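Local coordinates for putative peptidyl-arginine deiminase family protein (Campylobacter jejuni subsp. jejuni serotype O:2, PDB 6B10) that probably catalyses the hydrolysis of agmatine to N-carbamoylputrescine and ammonia, a step on the route to putrescine in polyamine biosynthesis, at residues Gln42-Phe47 with His322-Asn327; Lys49-Phe54 with Ala279-Phe284; Lys257-Glu262 with Leu266-Ala271. One frame throughout, in Å; residues are numbered along the deposited sequence.

Interaction 1 of 3, residues Gln42-Phe47 with His322-Asn327; sequences QSYKEF and HCSCQN
F47 and Y44 reach from helix 37-52 to S324 and C325, in the loop that leads into strand 326-329. The protein belongs to the deiminases with an alpha/beta propeller fold. Here helix 37-52 packs on the loop 322-325, with strands 19-25 and 274-276 beside it. All four touching residues are buried.

F47 can be followed outward. CB leaves the helix toward the loop, and CG lies anti to the backbone N (chi1 -175°). CB and CG touch neither S324 nor C325; they carry the ring across. CD2 is the first ring atom to come near, 4.2 Å from S324 OG. CE2 follows at 3.6 Å from the same S324 OG. At the tip, CZ lies 4.3 Å from C325 SG. Both S324 OG and C325 SG sit at the ring edge, near its plane, so neither stacks on a face. S324 OG has its polar partner in L321 O and gives F47 only van der Waals contact. L24 and V274 also pack on the F47 side chain and link it to the neighbouring strands.

One turn earlier, Y44 reaches the loop through its end. Its OH approaches S324 CB at 3.8 Å, with CB oblique to the ring. The ring itself meets F314. There is no direct hydrogen bond between the two segments. A water joins them instead. It donates to S324 O at 2.8 Å, though other acceptors compete for its protons. Its oxygen sits at the edge of the Y44 ring, in the ring plane, 2.5 Å from Y44 OH, short enough that its exact length is doubtful.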
ATOM      1  N   GLN A  42      -5.573 -19.438  -0.152  1.00 46.93           N
ATOM      2  CA  GLN A  42      -5.908 -19.619  -1.559  1.00 47.76           C
ATOM      3  C   GLN A  42      -5.911 -18.276  -2.305  1.00 45.23           C
ATOM      4  O   GLN A  42      -5.454 -18.192  -3.450  1.00 44.89           O
ATOM      5  CB  GLN A  42      -7.263 -20.319  -1.707  1.00 50.29           C
ATOM      6  CG  GLN A  42      -7.660 -20.577  -3.149  1.00 52.88           C
ATOM      7  CD  GLN A  42      -6.534 -21.214  -3.944  1.00 56.61           C
ATOM      8  OE1 GLN A  42      -6.010 -22.264  -3.558  1.00 59.54           O
ATOM      9  NE2 GLN A  42      -6.142 -20.579  -5.049  1.00 57.46           N
ATOM     10  N   SER A  43      -6.432 -17.240  -1.650  1.00 41.66           N
ATOM     11  CA  SER A  43      -6.368 -15.877  -2.177  1.00 41.36           C
ATOM     12  C   SER A  43      -4.917 -15.436  -2.389  1.00 40.00           C
ATOM     13  O   SER A  43      -4.562 -14.945  -3.465  1.00 39.03           O
ATOM     14  CB  SER A  43      -7.071 -14.906  -1.230  1.00 41.06           C
ATOM     15  OG  SER A  43      -8.401 -15.322  -0.972  1.00 41.48           O
ATOM     16  N   TYR A  44      -4.088 -15.626  -1.360  1.00 38.95           N
ATOM     17  CA  TYR A  44      -2.648 -15.340  -1.444  1.00 36.68           C
ATOM     18  C   TYR A  44      -1.986 -16.048  -2.607  1.00 37.92           C
ATOM     19  O   TYR A  44      -1.241 -15.431  -3.363  1.00 38.59           O
ATOM     20  CB  TYR A  44      -1.930 -15.737  -0.154  1.00 35.53           C
ATOM     21  CG  TYR A  44      -1.757 -14.600   0.811  1.00 32.49           C
ATOM     22  CD1 TYR A  44      -2.797 -14.204   1.626  1.00 32.06           C
ATOM     23  CD2 TYR A  44      -0.553 -13.914   0.899  1.00 30.78           C
ATOM     24  CE1 TYR A  44      -2.653 -13.156   2.515  1.00 30.93           C
ATOM     25  CE2 TYR A  44      -0.395 -12.864   1.781  1.00 30.31           C
ATOM     26  CZ  TYR A  44      -1.449 -12.490   2.589  1.00 29.66           C
ATOM     27  OH  TYR A  44      -1.311 -11.448   3.470  1.00 28.73           O
ATOM     28  N   LYS A  45      -2.259 -17.341  -2.749  1.00 38.37           N
ATOM     29  CA  LYS A  45      -1.684 -18.130  -3.834  1.00 38.46           C
ATOM     30  C   LYS A  45      -2.013 -17.520  -5.189  1.00 38.34           C
ATOM     31  O   LYS A  45      -1.158 -17.450  -6.072  1.00 40.04           O
ATOM     32  CB  LYS A  45      -2.186 -19.575  -3.769  1.00 38.53           C
ATOM     33  CG  LYS A  45      -1.550 -20.499  -4.796  1.00 39.17           C
ATOM     34  N   GLU A  46      -3.256 -17.082  -5.349  1.00 38.82           N
ATOM     35  CA  GLU A  46      -3.692 -16.455  -6.587  1.00 39.57           C
ATOM     36  C   GLU A  46      -2.949 -15.138  -6.794  1.00 35.55           C
ATOM     37  O   GLU A  46      -2.419 -14.878  -7.873  1.00 34.22           O
ATOM     38  CB  GLU A  46      -5.203 -16.208  -6.558  1.00 43.19           C
ATOM     39  CG  GLU A  46      -5.812 -15.936  -7.926  1.00 47.68           C
ATOM     40  CD  GLU A  46      -5.532 -17.048  -8.921  1.00 51.27           C
ATOM     41  OE1 GLU A  46      -5.678 -18.234  -8.547  1.00 54.33           O
ATOM     42  OE2 GLU A  46      -5.154 -16.736 -10.072  1.00 55.57           O
ATOM     43  N   PHE A  47      -2.904 -14.335  -5.738  1.00 33.01           N
ATOM     44  CA  PHE A  47      -2.253 -13.024  -5.758  1.00 32.14           C
ATOM     45  C   PHE A  47      -0.766 -13.174  -6.083  1.00 32.23           C
ATOM     46  O   PHE A  47      -0.237 -12.478  -6.956  1.00 30.23           O
ATOM     47  CB  PHE A  47      -2.477 -12.329  -4.401  1.00 31.24           C
ATOM     48  CG  PHE A  47      -1.959 -10.910  -4.313  1.00 30.21           C
ATOM     49  CD1 PHE A  47      -1.910 -10.067  -5.424  1.00 30.77           C
ATOM     50  CD2 PHE A  47      -1.565 -10.400  -3.085  1.00 30.47           C
ATOM     51  CE1 PHE A  47      -1.442  -8.766  -5.309  1.00 29.83           C
ATOM     52  CE2 PHE A  47      -1.104  -9.097  -2.963  1.00 30.47           C
ATOM     53  CZ  PHE A  47      -1.038  -8.281  -4.079  1.00 29.90           C
ATOM     54  N   HIS A 322      -3.262  -3.896  -1.372  1.00 24.80           N
ATOM     55  CA  HIS A 322      -2.164  -2.957  -1.078  1.00 24.26           C
ATOM     56  C   HIS A 322      -1.693  -3.079   0.371  1.00 25.34           C
ATOM     57  O   HIS A 322      -0.499  -3.021   0.638  1.00 24.52           O
ATOM     58  CB  HIS A 322      -2.589  -1.509  -1.365  1.00 23.16           C
ATOM     59  CG  HIS A 322      -1.452  -0.532  -1.420  1.00 21.87           C
ATOM     60  ND1 HIS A 322      -1.294   0.476  -0.494  1.00 21.51           N
ATOM     61  CD2 HIS A 322      -0.429  -0.395  -2.297  1.00 21.35           C
ATOM     62  CE1 HIS A 322      -0.221   1.187  -0.791  1.00 20.96           C
ATOM     63  NE2 HIS A 322       0.324   0.678  -1.882  1.00 20.71           N
ATOM     64  N   CYS A 323      -2.637  -3.245   1.295  1.00 27.46           N
ATOM     65  CA  CYS A 323      -2.328  -3.402   2.724  1.00 30.01           C
ATOM     66  C   CYS A 323      -1.492  -4.646   3.025  1.00 29.40           C
ATOM     67  O   CYS A 323      -0.730  -4.669   3.985  1.00 30.42           O
ATOM     68  CB  CYS A 323      -3.623  -3.478   3.552  1.00 32.26           C
ATOM     69  SG  CYS A 323      -4.683  -2.017   3.470  1.00 38.37           S
ATOM     70  N   SER A 324      -1.646  -5.682   2.210  1.00 30.10           N
ATOM     71  CA  SER A 324      -0.968  -6.959   2.436  1.00 30.26           C
ATOM     72  C   SER A 324       0.429  -7.072   1.817  1.00 30.20           C
ATOM     73  O   SER A 324       1.018  -8.152   1.840  1.00 31.60           O
ATOM     74  CB  SER A 324      -1.816  -8.086   1.861  1.00 29.77           C
ATOM     75  OG  SER A 324      -1.594  -8.180   0.472  1.00 30.29           O
ATOM     76  N   CYS A 325       0.962  -5.997   1.246  1.00 28.45           N
ATOM     77  CA  CYS A 325       2.252  -6.096   0.585  1.00 26.45           C
ATOM     78  C   CYS A 325       3.077  -4.832   0.717  1.00 26.57           C
ATOM     79  O   CYS A 325       2.576  -3.779   1.115  1.00 26.76           O
ATOM     80  CB  CYS A 325       2.067  -6.475  -0.884  1.00 26.33           C
ATOM     81  SG  CYS A 325       1.189  -5.263  -1.909  1.00 24.64           S
ATOM     82  N   GLN A 326       4.364  -4.959   0.428  1.00 26.85           N
ATOM     83  CA  GLN A 326       5.258  -3.815   0.412  1.00 27.16           C
ATOM     84  C   GLN A 326       6.199  -3.939  -0.782  1.00 26.13           C
ATOM     85  O   GLN A 326       6.612  -5.036  -1.155  1.00 25.30           O
ATOM     86  CB  GLN A 326       6.033  -3.723   1.726  1.00 28.43           C
ATOM     87  CG  GLN A 326       6.970  -2.526   1.845  1.00 29.97           C
ATOM     88  CD  GLN A 326       6.260  -1.189   1.697  1.00 30.62           C
ATOM     89  OE1 GLN A 326       5.893  -0.788   0.588  1.00 30.88           O
ATOM     90  NE2 GLN A 326       6.072  -0.488   2.810  1.00 31.25           N
ATOM     91  N   ASN A 327       6.518  -2.805  -1.383  1.00 24.56           N
ATOM     92  CA  ASN A 327       7.366  -2.778  -2.559  1.00 25.08           C
ATOM     93  C   ASN A 327       8.799  -2.493  -2.144  1.00 25.06           C
ATOM     94  O   ASN A 327       9.041  -1.687  -1.252  1.00 25.78           O
ATOM     95  CB  ASN A 327       6.868  -1.704  -3.540  1.00 24.49           C
ATOM     96  CG  ASN A 327       5.372  -1.780  -3.765  1.00 23.91           C
ATOM     97  OD1 ASN A 327       4.587  -1.213  -3.001  1.00 23.39           O
ATOM     98  ND2 ASN A 327       4.967  -2.506  -4.799  1.00 23.53           N
TER
HETATM   99  O   HOH W   1       0.887 -10.197   3.724  1.00 29.66           O

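Interaction 2 of 3, residues Lys49-Phe54 with Ala279-Phe284; sequences KVVSEF and ALIVPF
Helix-on-sheet packing brings the C-terminal part of helix 37-52 and the residues after it against strand 279-284. That strand is the middle one of a three-stranded sheet, between strands 274-276 and 305-310. A279 and I281 point their side chains at the 49-54 segment. The alternate residues L280 and V282 turn to the other face and meet helix 289-300.

At one end, A279 CB sits squarely over the F54 ring. It lies 3.9 Å from the ring centroid, 0° off the normal, and is equally far from all six ring carbons. This is a CH-pi contact onto one face. F54 holds its CG anti to the carbonyl carbon (chi1 -69°), which lays the ring across the methyl. F54 N is bonded to V51 O at 2.7 Å.

Further along the strand, I281 takes two valines. Its CD1 meets V50 CG1 at 3.7 Å, the closest approach of the contact. The two side chains run past each other in opposite directions. With chi1 at 167°, V50 puts CG1 beside its carbonyl carbon, on the side that faces I281 CD1. V51 CG2 touches I281 CG1 more loosely, at 4.4 Å. V50 also meets strand 305-310, and F54 meets strands 305-310 and 274-276, so the helix end and the residues after it reach all three strands.

No hydrogen bond or charge pair crosses between the segments. What holds them is methyl against methyl and methyl against ring face, so the join depends on shape and on the burial of apolar surface.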
ATOM      1  N   LYS A  49       0.743 -15.844  -7.507  1.00 32.78           N
ATOM      2  CA  LYS A  49       0.883 -16.357  -8.875  1.00 33.91           C
ATOM      3  C   LYS A  49       0.826 -15.230  -9.912  1.00 32.84           C
ATOM      4  O   LYS A  49       1.639 -15.188 -10.836  1.00 32.16           O
ATOM      5  CB  LYS A  49      -0.193 -17.411  -9.196  1.00 35.20           C
ATOM      6  CG  LYS A  49       0.162 -18.824  -8.753  1.00 36.44           C
ATOM      7  CD  LYS A  49      -0.861 -19.849  -9.224  1.00 36.17           C
ATOM      8  N   VAL A  50      -0.139 -14.326  -9.753  1.00 32.14           N
ATOM      9  CA  VAL A  50      -0.297 -13.189 -10.662  1.00 31.80           C
ATOM     10  C   VAL A  50       0.957 -12.311 -10.676  1.00 30.80           C
ATOM     11  O   VAL A  50       1.524 -12.044 -11.740  1.00 30.49           O
ATOM     12  CB  VAL A  50      -1.538 -12.348 -10.291  1.00 32.42           C
ATOM     13  CG1 VAL A  50      -1.536 -11.007 -11.010  1.00 32.43           C
ATOM     14  CG2 VAL A  50      -2.809 -13.115 -10.637  1.00 32.66           C
ATOM     15  N   VAL A  51       1.398 -11.895  -9.491  1.00 30.45           N
ATOM     16  CA  VAL A  51       2.557 -11.000  -9.353  1.00 30.40           C
ATOM     17  C   VAL A  51       3.841 -11.626  -9.893  1.00 30.00           C
ATOM     18  O   VAL A  51       4.613 -10.963 -10.601  1.00 28.00           O
ATOM     19  CB  VAL A  51       2.803 -10.593  -7.886  1.00 30.47           C
ATOM     20  CG1 VAL A  51       4.099  -9.802  -7.758  1.00 30.87           C
ATOM     21  CG2 VAL A  51       1.653  -9.757  -7.351  1.00 29.94           C
ATOM     22  N   SER A  52       4.050 -12.904  -9.568  1.00 30.22           N
ATOM     23  CA  SER A  52       5.298 -13.609  -9.870  1.00 29.85           C
ATOM     24  C   SER A  52       5.587 -13.668 -11.358  1.00 30.05           C
ATOM     25  O   SER A  52       6.734 -13.825 -11.753  1.00 28.93           O
ATOM     26  CB  SER A  52       5.287 -15.018  -9.277  1.00 29.98           C
ATOM     27  OG  SER A  52       4.350 -15.850  -9.935  1.00 30.18           O
ATOM     28  N   GLU A  53       4.547 -13.521 -12.175  1.00 31.16           N
ATOM     29  CA  GLU A  53       4.701 -13.447 -13.628  0.50 31.43           C
ATOM     30  C   GLU A  53       5.432 -12.175 -14.044  1.00 31.19           C
ATOM     31  O   GLU A  53       6.030 -12.126 -15.114  1.00 32.51           O
ATOM     32  CB  GLU A  53       3.332 -13.479 -14.316  0.50 32.32           C
ATOM     33  CG  GLU A  53       3.390 -13.725 -15.819  0.50 32.88           C
ATOM     34  CD  GLU A  53       2.178 -13.185 -16.549  0.50 32.89           C
ATOM     35  OE1 GLU A  53       2.348 -12.663 -17.673  0.50 32.57           O
ATOM     36  OE2 GLU A  53       1.061 -13.280 -15.996  0.50 33.32           O
ATOM     37  N   PHE A  54       5.371 -11.142 -13.203  1.00 29.39           N
ATOM     38  CA  PHE A  54       5.942  -9.832 -13.537  1.00 28.73           C
ATOM     39  C   PHE A  54       7.200  -9.425 -12.764  1.00 28.43           C
ATOM     40  O   PHE A  54       8.025  -8.682 -13.287  1.00 28.35           O
ATOM     41  CB  PHE A  54       4.870  -8.764 -13.360  1.00 27.97           C
ATOM     42  CG  PHE A  54       3.776  -8.846 -14.381  1.00 27.59           C
ATOM     43  CD1 PHE A  54       3.924  -8.239 -15.617  1.00 26.94           C
ATOM     44  CD2 PHE A  54       2.604  -9.545 -14.111  1.00 27.14           C
ATOM     45  CE1 PHE A  54       2.927  -8.317 -16.565  1.00 26.94           C
ATOM     46  CE2 PHE A  54       1.602  -9.626 -15.052  1.00 26.94           C
ATOM     47  CZ  PHE A  54       1.762  -9.011 -16.281  1.00 27.94           C
ATOM     48  N   ALA A 279       2.610  -3.844 -14.507  1.00 22.26           N
ATOM     49  CA  ALA A 279       1.249  -4.195 -14.157  1.00 21.24           C
ATOM     50  C   ALA A 279       0.715  -3.432 -12.961  1.00 20.60           C
ATOM     51  O   ALA A 279       1.465  -2.892 -12.143  1.00 20.18           O
ATOM     52  CB  ALA A 279       1.144  -5.693 -13.912  1.00 21.50           C
ATOM     53  N   LEU A 280      -0.610  -3.385 -12.902  1.00 20.41           N
ATOM     54  CA  LEU A 280      -1.344  -2.823 -11.789  1.00 20.20           C
ATOM     55  C   LEU A 280      -2.336  -3.879 -11.336  1.00 20.70           C
ATOM     56  O   LEU A 280      -3.223  -4.271 -12.089  1.00 20.79           O
ATOM     57  CB  LEU A 280      -2.081  -1.554 -12.219  1.00 19.89           C
ATOM     58  CG  LEU A 280      -3.010  -0.952 -11.157  1.00 19.77           C
ATOM     59  CD1 LEU A 280      -2.241  -0.544  -9.911  1.00 19.48           C
ATOM     60  CD2 LEU A 280      -3.773   0.228 -11.725  1.00 20.20           C
ATOM     61  N   ILE A 281      -2.185  -4.342 -10.104  1.00 21.88           N
ATOM     62  CA  ILE A 281      -3.034  -5.404  -9.590  1.00 22.79           C
ATOM     63  C   ILE A 281      -4.159  -4.760  -8.794  1.00 22.53           C
ATOM     64  O   ILE A 281      -3.915  -4.089  -7.797  1.00 22.85           O
ATOM     65  CB  ILE A 281      -2.247  -6.396  -8.699  1.00 22.98           C
ATOM     66  CG1 ILE A 281      -0.908  -6.779  -9.343  1.00 23.13           C
ATOM     67  CG2 ILE A 281      -3.090  -7.636  -8.421  1.00 23.38           C
ATOM     68  CD1 ILE A 281      -1.004  -7.376 -10.729  1.00 23.33           C
ATOM     69  N   VAL A 282      -5.392  -4.964  -9.243  1.00 23.48           N
ATOM     70  CA  VAL A 282      -6.551  -4.289  -8.640  1.00 23.54           C
ATOM     71  C   VAL A 282      -7.435  -5.287  -7.899  1.00 22.97           C
ATOM     72  O   VAL A 282      -7.621  -6.409  -8.362  1.00 23.03           O
ATOM     73  CB  VAL A 282      -7.381  -3.502  -9.692  1.00 24.02           C
ATOM     74  CG1 VAL A 282      -6.522  -2.446 -10.366  1.00 24.45           C
ATOM     75  CG2 VAL A 282      -7.980  -4.413 -10.758  1.00 24.87           C
ATOM     76  N   PRO A 283      -7.984  -4.885  -6.745  1.00 23.27           N
ATOM     77  CA  PRO A 283      -8.902  -5.780  -6.055  1.00 23.98           C
ATOM     78  C   PRO A 283     -10.235  -5.897  -6.795  1.00 25.02           C
ATOM     79  O   PRO A 283     -10.780  -4.888  -7.253  1.00 26.03           O
ATOM     80  CB  PRO A 283      -9.092  -5.121  -4.682  1.00 24.30           C
ATOM     81  CG  PRO A 283      -8.711  -3.695  -4.856  1.00 23.99           C
ATOM     82  CD  PRO A 283      -7.795  -3.605  -6.038  1.00 23.55           C
ATOM     83  N   PHE A 284     -10.711  -7.127  -6.944  1.00 24.94           N
ATOM     84  CA  PHE A 284     -12.043  -7.423  -7.462  1.00 25.29           C
ATOM     85  C   PHE A 284     -12.878  -7.939  -6.292  1.00 26.11           C
ATOM     86  O   PHE A 284     -12.364  -8.624  -5.399  1.00 26.42           O
ATOM     87  CB  PHE A 284     -11.963  -8.480  -8.571  1.00 24.58           C
ATOM     88  CG  PHE A 284     -11.772  -7.923  -9.970  1.00 24.53           C
ATOM     89  CD1 PHE A 284     -11.339  -6.614 -10.198  1.00 24.48           C
ATOM     90  CD2 PHE A 284     -12.010  -8.738 -11.073  1.00 24.13           C
ATOM     91  CE1 PHE A 284     -11.172  -6.134 -11.492  1.00 24.91           C
ATOM     92  CE2 PHE A 284     -11.839  -8.264 -12.369  1.00 24.51           C
ATOM     93  CZ  PHE A 284     -11.418  -6.962 -12.580  1.00 25.07           C
TER

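Interaction 3 of 3, residues Lys257-Glu262 with Leu266-Ala271; sequences KPLYYE and LGATYA
L266 lays its side chain over the backbone that runs from L259 to Y261. Its CG lies 3.9 Å from L259 O and 4.0 Å from Y261 N. Beyond it, CD1 meets Y261 CB at 4.1 Å. L266 CG is anti to the carbonyl carbon (chi1 -57°), which turns the branch toward the facing segment.

Segment 257-262 holds the first strand of a small beta-hairpin, 260-261 paired with 264-265, and segment 266-271 starts right after the second. A nearly straight backbone bond joins them, from L266 N to L259 O (2.9 Å, 172° at the hydrogen). The return link is made by a water. It accepts from L259 N and donates to L266 O at 2.7 Å. The chain then bends away through an inverse gamma turn centred on G267. Past the turn, A268 CB comes back to L259 CD1 at 3.8 Å, a purely apolar touch.

The hairpin base lies near the protein surface, but the loop that follows, 266-271, leads inward. Y261 leans on R316, and A268 packs on P256 and L315. Further in, T269 and A271 reach strand 219-224, while Y270 packs on helix 289-300 and bonds D290 through its hydroxyl.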
ATOM      1  N   LYS A 257     -21.385  -2.386  -4.340  1.00 29.89           N
ATOM      2  CA  LYS A 257     -22.524  -2.507  -3.444  1.00 31.61           C
ATOM      3  C   LYS A 257     -22.034  -3.124  -2.133  1.00 32.48           C
ATOM      4  O   LYS A 257     -21.028  -3.832  -2.127  1.00 32.58           O
ATOM      5  CB  LYS A 257     -23.630  -3.371  -4.057  1.00 32.48           C
ATOM      6  CG  LYS A 257     -24.252  -2.810  -5.330  1.00 33.24           C
ATOM      7  CD  LYS A 257     -24.986  -1.502  -5.091  1.00 33.61           C
ATOM      8  CE  LYS A 257     -25.764  -1.078  -6.328  1.00 36.28           C
ATOM      9  N   PRO A 258     -22.729  -2.841  -1.019  1.00 33.70           N
ATOM     10  CA  PRO A 258     -22.340  -3.369   0.291  1.00 35.74           C
ATOM     11  C   PRO A 258     -22.040  -4.873   0.300  1.00 38.04           C
ATOM     12  O   PRO A 258     -22.838  -5.661  -0.209  1.00 40.17           O
ATOM     13  CB  PRO A 258     -23.559  -3.060   1.165  1.00 35.08           C
ATOM     14  CG  PRO A 258     -24.163  -1.845   0.545  1.00 34.39           C
ATOM     15  CD  PRO A 258     -23.887  -1.931  -0.927  1.00 33.34           C
ATOM     16  N   LEU A 259     -20.882  -5.245   0.850  1.00 40.61           N
ATOM     17  CA  LEU A 259     -20.504  -6.648   1.067  1.00 43.33           C
ATOM     18  C   LEU A 259     -20.476  -6.934   2.560  1.00 43.62           C
ATOM     19  O   LEU A 259     -20.159  -6.051   3.355  1.00 44.85           O
ATOM     20  CB  LEU A 259     -19.117  -6.941   0.494  1.00 45.63           C
ATOM     21  CG  LEU A 259     -18.956  -6.960  -1.025  1.00 46.64           C
ATOM     22  CD1 LEU A 259     -18.573  -5.582  -1.534  1.00 47.43           C
ATOM     23  CD2 LEU A 259     -17.896  -7.973  -1.425  1.00 48.49           C
ATOM     24  N   TYR A 260     -20.771  -8.173   2.938  1.00 45.05           N
ATOM     25  CA  TYR A 260     -20.935  -8.523   4.351  1.00 46.32           C
ATOM     26  C   TYR A 260     -20.271  -9.839   4.727  1.00 48.02           C
ATOM     27  O   TYR A 260     -20.261 -10.785   3.946  1.00 47.98           O
ATOM     28  CB  TYR A 260     -22.426  -8.616   4.699  1.00 45.20           C
ATOM     29  CG  TYR A 260     -23.202  -7.343   4.466  1.00 43.19           C
ATOM     30  CD1 TYR A 260     -23.269  -6.359   5.445  1.00 42.41           C
ATOM     31  CD2 TYR A 260     -23.873  -7.123   3.266  1.00 43.50           C
ATOM     32  CE1 TYR A 260     -23.976  -5.188   5.235  1.00 41.31           C
ATOM     33  CE2 TYR A 260     -24.586  -5.957   3.050  1.00 42.16           C
ATOM     34  CZ  TYR A 260     -24.630  -4.996   4.040  1.00 41.55           C
ATOM     35  OH  TYR A 260     -25.331  -3.834   3.838  1.00 44.14           O
ATOM     36  N   TYR A 261     -19.712  -9.886   5.931  1.00 51.51           N
ATOM     37  CA  TYR A 261     -19.315 -11.145   6.548  1.00 54.71           C
ATOM     38  C   TYR A 261     -19.835 -11.157   7.977  1.00 56.70           C
ATOM     39  O   TYR A 261     -19.470 -10.298   8.784  1.00 56.16           O
ATOM     40  CB  TYR A 261     -17.799 -11.331   6.528  1.00 55.46           C
ATOM     41  CG  TYR A 261     -17.376 -12.757   6.809  1.00 56.12           C
ATOM     42  CD1 TYR A 261     -17.592 -13.759   5.868  1.00 56.74           C
ATOM     43  CD2 TYR A 261     -16.763 -13.108   8.013  1.00 57.39           C
ATOM     44  CE1 TYR A 261     -17.213 -15.068   6.114  1.00 58.02           C
ATOM     45  CE2 TYR A 261     -16.381 -14.417   8.270  1.00 56.83           C
ATOM     46  CZ  TYR A 261     -16.608 -15.393   7.315  1.00 57.95           C
ATOM     47  OH  TYR A 261     -16.229 -16.698   7.548  1.00 58.41           O
ATOM     48  N   GLU A 262     -20.709 -12.119   8.270  1.00 60.21           N
ATOM     49  CA  GLU A 262     -21.339 -12.240   9.583  1.00 61.45           C
ATOM     50  C   GLU A 262     -21.998 -10.931  10.004  1.00 62.50           C
ATOM     51  O   GLU A 262     -21.777 -10.437  11.109  1.00 64.20           O
ATOM     52  CB  GLU A 262     -20.314 -12.701  10.623  1.00 62.91           C
ATOM     53  CG  GLU A 262     -19.463 -13.865  10.137  1.00 63.62           C
ATOM     54  CD  GLU A 262     -18.848 -14.670  11.264  1.00 65.35           C
ATOM     55  OE1 GLU A 262     -18.470 -14.071  12.292  1.00 67.63           O
ATOM     56  OE2 GLU A 262     -18.737 -15.907  11.115  1.00 66.58           O
ATOM     57  N   LEU A 266     -18.121  -4.839   5.063  1.00 44.86           N
ATOM     58  CA  LEU A 266     -16.696  -4.869   4.746  1.00 42.72           C
ATOM     59  C   LEU A 266     -16.266  -3.639   3.956  1.00 42.21           C
ATOM     60  O   LEU A 266     -16.990  -3.174   3.077  1.00 40.96           O
ATOM     61  CB  LEU A 266     -16.372  -6.133   3.951  1.00 42.46           C
ATOM     62  CG  LEU A 266     -16.754  -7.444   4.650  1.00 43.24           C
ATOM     63  CD1 LEU A 266     -16.435  -8.636   3.765  1.00 42.85           C
ATOM     64  CD2 LEU A 266     -16.062  -7.576   6.003  1.00 43.07           C
ATOM     65  N   GLY A 267     -15.077  -3.123   4.269  1.00 41.09           N
ATOM     66  CA  GLY A 267     -14.570  -1.906   3.645  1.00 38.81           C
ATOM     67  C   GLY A 267     -13.965  -2.172   2.282  1.00 37.16           C
ATOM     68  O   GLY A 267     -12.757  -2.025   2.090  1.00 36.21           O
ATOM     69  N   ALA A 268     -14.809  -2.549   1.329  1.00 35.48           N
ATOM     70  CA  ALA A 268     -14.352  -2.861  -0.018  1.00 34.29           C
ATOM     71  C   ALA A 268     -14.022  -1.566  -0.747  1.00 32.97           C
ATOM     72  O   ALA A 268     -14.848  -0.662  -0.808  1.00 33.59           O
ATOM     73  CB  ALA A 268     -15.419  -3.640  -0.770  1.00 34.61           C
ATOM     74  N   THR A 269     -12.807  -1.482  -1.282  1.00 31.40           N
ATOM     75  CA  THR A 269     -12.330  -0.283  -1.965  1.00 29.99           C
ATOM     76  C   THR A 269     -11.402  -0.662  -3.116  1.00 27.97           C
ATOM     77  O   THR A 269     -10.562  -1.555  -2.979  1.00 26.05           O
ATOM     78  CB  THR A 269     -11.599   0.672  -0.994  1.00 31.15           C
ATOM     79  OG1 THR A 269     -10.963   1.727  -1.730  1.00 31.40           O
ATOM     80  CG2 THR A 269     -10.546  -0.069  -0.163  1.00 31.65           C
ATOM     81  N   TYR A 270     -11.562   0.019  -4.247  1.00 25.67           N
ATOM     82  CA  TYR A 270     -10.736  -0.245  -5.418  1.00 24.78           C
ATOM     83  C   TYR A 270      -9.425   0.535  -5.387  1.00 23.73           C
ATOM     84  O   TYR A 270      -8.528   0.287  -6.203  1.00 23.78           O
ATOM     85  CB  TYR A 270     -11.516   0.027  -6.711  1.00 24.90           C
ATOM     86  CG  TYR A 270     -12.684  -0.930  -6.937  1.00 25.43           C
ATOM     87  CD1 TYR A 270     -12.460  -2.272  -7.224  1.00 25.64           C
ATOM     88  CD2 TYR A 270     -14.009  -0.484  -6.876  1.00 25.85           C
ATOM     89  CE1 TYR A 270     -13.513  -3.151  -7.438  1.00 25.63           C
ATOM     90  CE2 TYR A 270     -15.073  -1.353  -7.082  1.00 25.46           C
ATOM     91  CZ  TYR A 270     -14.827  -2.686  -7.364  1.00 26.28           C
ATOM     92  OH  TYR A 270     -15.890  -3.549  -7.574  1.00 25.38           O
ATOM     93  N   ALA A 271      -9.297   1.462  -4.438  1.00 23.15           N
ATOM     94  CA  ALA A 271      -8.070   2.252  -4.295  1.00 23.08           C
ATOM     95  C   ALA A 271      -6.893   1.434  -3.734  1.00 23.43           C
ATOM     96  O   ALA A 271      -5.734   1.826  -3.881  1.00 23.57           O
ATOM     97  CB  ALA A 271      -8.324   3.480  -3.426  1.00 22.77           C
TER
HETATM   98  O   HOH W   2     -19.141  -2.851   1.409  1.00 40.09           O

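Interactions 1 and 2 are neighbours on helix 37-52, with centres about 9 Å apart. They meet where F47 CE1 packs 3.7 Å from I281 CG2, so the helix lies on both the 322-327 loop and strand 279-284. Interaction 3 is more remote. Its centre is about 17 Å from that of interaction 1 and about 20 Å from that of interaction 2. It still touches interaction 2, with P283 CG 3.4 Å from T269 O. The 322-327 end of interaction 1 bonds R89, a residue of helix 88-91. That helix also contains F91, which shares the potassium site with D106 and F107.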